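Local coordinates for AAA family ATPase (Sulfolobus acidocaldarius, PDB 2W2U), which is an AAA ATPase that works in the archaeal ESCRT cell division machinery, here as its MIT domain with a peptide bound, at residues E16-K21 and I46-Q51. Residues are numbered along the deposited sequence; the frame is centred on the assembly and turned at random.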
ATOM      1  N   GLU A  16       9.939   1.656  -0.637  1.00 12.94           N
ATOM      2  CA  GLU A  16       9.173   0.643  -1.365  1.00 13.04           C
ATOM      3  C   GLU A  16       9.007  -0.653  -0.564  1.00 13.34           C
ATOM      4  O   GLU A  16       7.910  -1.206  -0.501  1.00 13.09           O
ATOM      5  CB  GLU A  16       9.780   0.379  -2.749  1.00 12.81           C
ATOM      6  CG  GLU A  16       9.481   1.505  -3.738  1.00 12.93           C
ATOM      7  CD  GLU A  16      10.262   1.420  -5.037  1.00 12.58           C
ATOM      8  OE1 GLU A  16      11.181   0.583  -5.156  1.00 11.69           O
ATOM      9  OE2 GLU A  16       9.940   2.203  -5.956  1.00 11.50           O
ATOM     10  N   GLU A  17      10.092  -1.117   0.053  1.00 14.02           N
ATOM     11  CA  GLU A  17      10.061  -2.304   0.916  1.00 15.13           C
ATOM     12  C   GLU A  17       9.181  -2.106   2.164  1.00 14.92           C
ATOM     13  O   GLU A  17       8.446  -3.020   2.569  1.00 14.71           O
ATOM     14  CB  GLU A  17      11.494  -2.725   1.292  1.00 15.37           C
ATOM     15  CG  GLU A  17      11.642  -3.544   2.591  1.00 18.70           C
ATOM     16  CD  GLU A  17      10.944  -4.910   2.576  1.00 23.05           C
ATOM     17  OE1 GLU A  17      10.703  -5.482   1.483  1.00 24.78           O
ATOM     18  OE2 GLU A  17      10.639  -5.410   3.683  1.00 24.46           O
ATOM     19  N   MET A  18       9.270  -0.916   2.759  1.00 14.81           N
ATOM     20  CA  MET A  18       8.436  -0.525   3.899  1.00 15.45           C
ATOM     21  C   MET A  18       6.952  -0.584   3.547  1.00 14.83           C
ATOM     22  O   MET A  18       6.162  -1.163   4.283  1.00 15.17           O
ATOM     23  CB  MET A  18       8.813   0.885   4.369  1.00 15.22           C
ATOM     24  CG  MET A  18       8.175   1.330   5.690  1.00 15.29           C
ATOM     25  SD  MET A  18       8.649   3.024   6.144  1.00 17.75           S
ATOM     26  CE  MET A  18      10.429   2.903   6.124  1.00 15.73           C
ATOM     27  N   ALA A  19       6.585   0.027   2.423  1.00 14.83           N
ATOM     28  CA  ALA A  19       5.222  -0.029   1.894  1.00 14.81           C
ATOM     29  C   ALA A  19       4.769  -1.468   1.642  1.00 14.82           C
ATOM     30  O   ALA A  19       3.648  -1.836   1.995  1.00 14.51           O
ATOM     31  CB  ALA A  19       5.115   0.800   0.614  1.00 14.79           C
ATOM     32  N   ARG A  20       5.656  -2.270   1.043  1.00 15.07           N
ATOM     33  CA  ARG A  20       5.404  -3.693   0.788  1.00 15.73           C
ATOM     34  C   ARG A  20       5.080  -4.486   2.060  1.00 15.39           C
ATOM     35  O   ARG A  20       4.100  -5.223   2.089  1.00 15.27           O
ATOM     36  CB  ARG A  20       6.589  -4.329   0.052  1.00 15.42           C
ATOM     37  CG  ARG A  20       6.358  -5.775  -0.364  1.00 16.50           C
ATOM     38  CD  ARG A  20       7.540  -6.361  -1.146  1.00 17.08           C
ATOM     39  NE  ARG A  20       7.796  -5.626  -2.386  1.00 20.05           N
ATOM     40  CZ  ARG A  20       8.846  -4.836  -2.595  1.00 21.45           C
ATOM     41  NH1 ARG A  20       9.775  -4.674  -1.656  1.00 22.87           N
ATOM     42  NH2 ARG A  20       8.974  -4.210  -3.758  1.00 23.28           N
ATOM     43  N   LYS A  21       5.911  -4.333   3.090  1.00 15.52           N
ATOM     44  CA  LYS A  21       5.696  -4.960   4.399  1.00 16.23           C
ATOM     45  C   LYS A  21       4.321  -4.612   4.975  1.00 15.59           C
ATOM     46  O   LYS A  21       3.604  -5.493   5.442  1.00 15.67           O
ATOM     47  CB  LYS A  21       6.820  -4.569   5.377  1.00 16.25           C
ATOM     48  CG  LYS A  21       6.471  -4.716   6.874  1.00 17.88           C
ATOM     49  CD  LYS A  21       7.642  -4.400   7.822  1.00 18.34           C
ATOM     50  CE  LYS A  21       8.227  -2.987   7.641  1.00 21.32           C
ATOM     51  NZ  LYS A  21       9.505  -2.999   6.841  1.00 22.15           N
ATOM     52  N   ILE A  46      -0.401   3.261   2.447  1.00 11.87           N
ATOM     53  CA  ILE A  46      -0.818   4.477   1.730  1.00 12.50           C
ATOM     54  C   ILE A  46       0.098   5.662   2.062  1.00 12.63           C
ATOM     55  O   ILE A  46       0.592   6.346   1.162  1.00 12.21           O
ATOM     56  CB  ILE A  46      -2.308   4.839   1.999  1.00 12.25           C
ATOM     57  CG1 ILE A  46      -3.233   3.859   1.275  1.00 12.49           C
ATOM     58  CG2 ILE A  46      -2.616   6.283   1.542  1.00 13.33           C
ATOM     59  CD1 ILE A  46      -4.662   3.809   1.834  1.00 12.79           C
ATOM     60  N   GLU A  47       0.347   5.874   3.353  1.00 12.90           N
ATOM     61  CA  GLU A  47       1.221   6.959   3.792  1.00 13.47           C
ATOM     62  C   GLU A  47       2.648   6.847   3.233  1.00 12.73           C
ATOM     63  O   GLU A  47       3.227   7.846   2.807  1.00 12.67           O
ATOM     64  CB  GLU A  47       1.240   7.044   5.320  1.00 13.47           C
ATOM     65  CG  GLU A  47       1.845   8.330   5.864  1.00 14.86           C
ATOM     66  CD  GLU A  47       2.091   8.270   7.365  1.00 15.16           C
ATOM     67  OE1 GLU A  47       1.905   7.184   7.963  1.00 17.96           O
ATOM     68  OE2 GLU A  47       2.472   9.310   7.943  1.00 16.37           O
ATOM     69  N   VAL A  48       3.215   5.643   3.239  1.00 12.18           N
ATOM     70  CA  VAL A  48       4.551   5.438   2.645  1.00 11.77           C
ATOM     71  C   VAL A  48       4.509   5.653   1.126  1.00 11.31           C
ATOM     72  O   VAL A  48       5.417   6.262   0.555  1.00 11.11           O
ATOM     73  CB  VAL A  48       5.152   4.044   2.974  1.00 11.68           C
ATOM     74  CG1 VAL A  48       6.537   3.894   2.359  1.00 11.75           C
ATOM     75  CG2 VAL A  48       5.230   3.823   4.493  1.00 11.84           C
ATOM     76  N   LEU A  49       3.449   5.160   0.484  1.00 11.07           N
ATOM     77  CA  LEU A  49       3.275   5.321  -0.961  1.00 11.09           C
ATOM     78  C   LEU A  49       3.051   6.788  -1.354  1.00 11.25           C
ATOM     79  O   LEU A  49       3.525   7.229  -2.400  1.00 10.75           O
ATOM     80  CB  LEU A  49       2.153   4.415  -1.496  1.00 11.04           C
ATOM     81  CG  LEU A  49       2.388   2.891  -1.538  1.00 11.04           C
ATOM     82  CD1 LEU A  49       1.084   2.121  -1.796  1.00 10.99           C
ATOM     83  CD2 LEU A  49       3.452   2.494  -2.561  1.00 10.78           C
ATOM     84  N   ALA A  50       2.355   7.541  -0.501  1.00 11.51           N
ATOM     85  CA  ALA A  50       2.190   8.980  -0.711  1.00 11.88           C
ATOM     86  C   ALA A  50       3.532   9.710  -0.616  1.00 11.91           C
ATOM     87  O   ALA A  50       3.797  10.629  -1.391  1.00 12.13           O
ATOM     88  CB  ALA A  50       1.169   9.569   0.272  1.00 11.84           C
ATOM     89  N   GLN A  51       4.376   9.284   0.321  1.00 11.74           N
ATOM     90  CA  GLN A  51       5.715   9.845   0.475  1.00 11.69           C
ATOM     91  C   GLN A  51       6.586   9.590  -0.766  1.00 11.72           C
ATOM     92  O   GLN A  51       7.300  10.492  -1.230  1.00 11.13           O
ATOM     93  CB  GLN A  51       6.393   9.276   1.727  1.00 11.82           C
ATOM     94  CG  GLN A  51       7.816   9.783   1.961  1.00 12.40           C
ATOM     95  CD  GLN A  51       7.851  11.243   2.377  1.00 13.60           C
ATOM     96  OE1 GLN A  51       7.211  11.629   3.352  1.00 14.71           O
ATOM     97  NE2 GLN A  51       8.611  12.060   1.645  1.00 13.30           N
TER
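Val48 turns CG1 anti to its own backbone N (chi1 -179°), and this choice sends its two methyls to different residues of helix 11-31: CG1 to Ala19, CG2 to Met18. Met18 answers with an extended start, CG anti to the backbone N (chi1 -171°); with chi2 extended as well, this carries the thioether across Val48, and the chain bends only at chi3. The two side chains cross at about a right angle, and SD of Met18 rests 3.9 Å from CG2 of Val48. Ala19 faces the other helix directly, its CB 3.8 Å from CG1 of Val48. On another side of the same methyl, Leu49 leans in from the edge of its helix and brings CD2 to 4.0 Å from Ala19 CB. Ala19 thus sits between two branched side chains of consecutive residues, a small residue received by larger ones. With only a methyl at Ala19, the CA atoms of Ala19 and Val48 can come to 5.6 Å; the axes of segments 16-21 and 46-51 approach to 8.7 Å, their N-to-C directions 159° apart, nearly antiparallel. The contact is wholly apolar and largely buried. Replacing Val48 with an alanine would probably leave the Met18 thioether without its methyl support and open a gap beside Ala19. Val48 also reaches Leu15 and Tyr22 on helix 11-31, while Leu49 continues the apolar layer to Tyr65 and Ile69 of helix 62-81 and touches an apolar side chain of the bound peptide. Nearby, Glu16 hydrogen-bonds Tyr65 and forms a salt bridge to a basic side chain of that peptide. An alanine of one helix set against valine and leucine of its antiparallel neighbour joins the first two helices of the three-helix bundle of an MIT domain, the module through which this ATPase engages ESCRT-III.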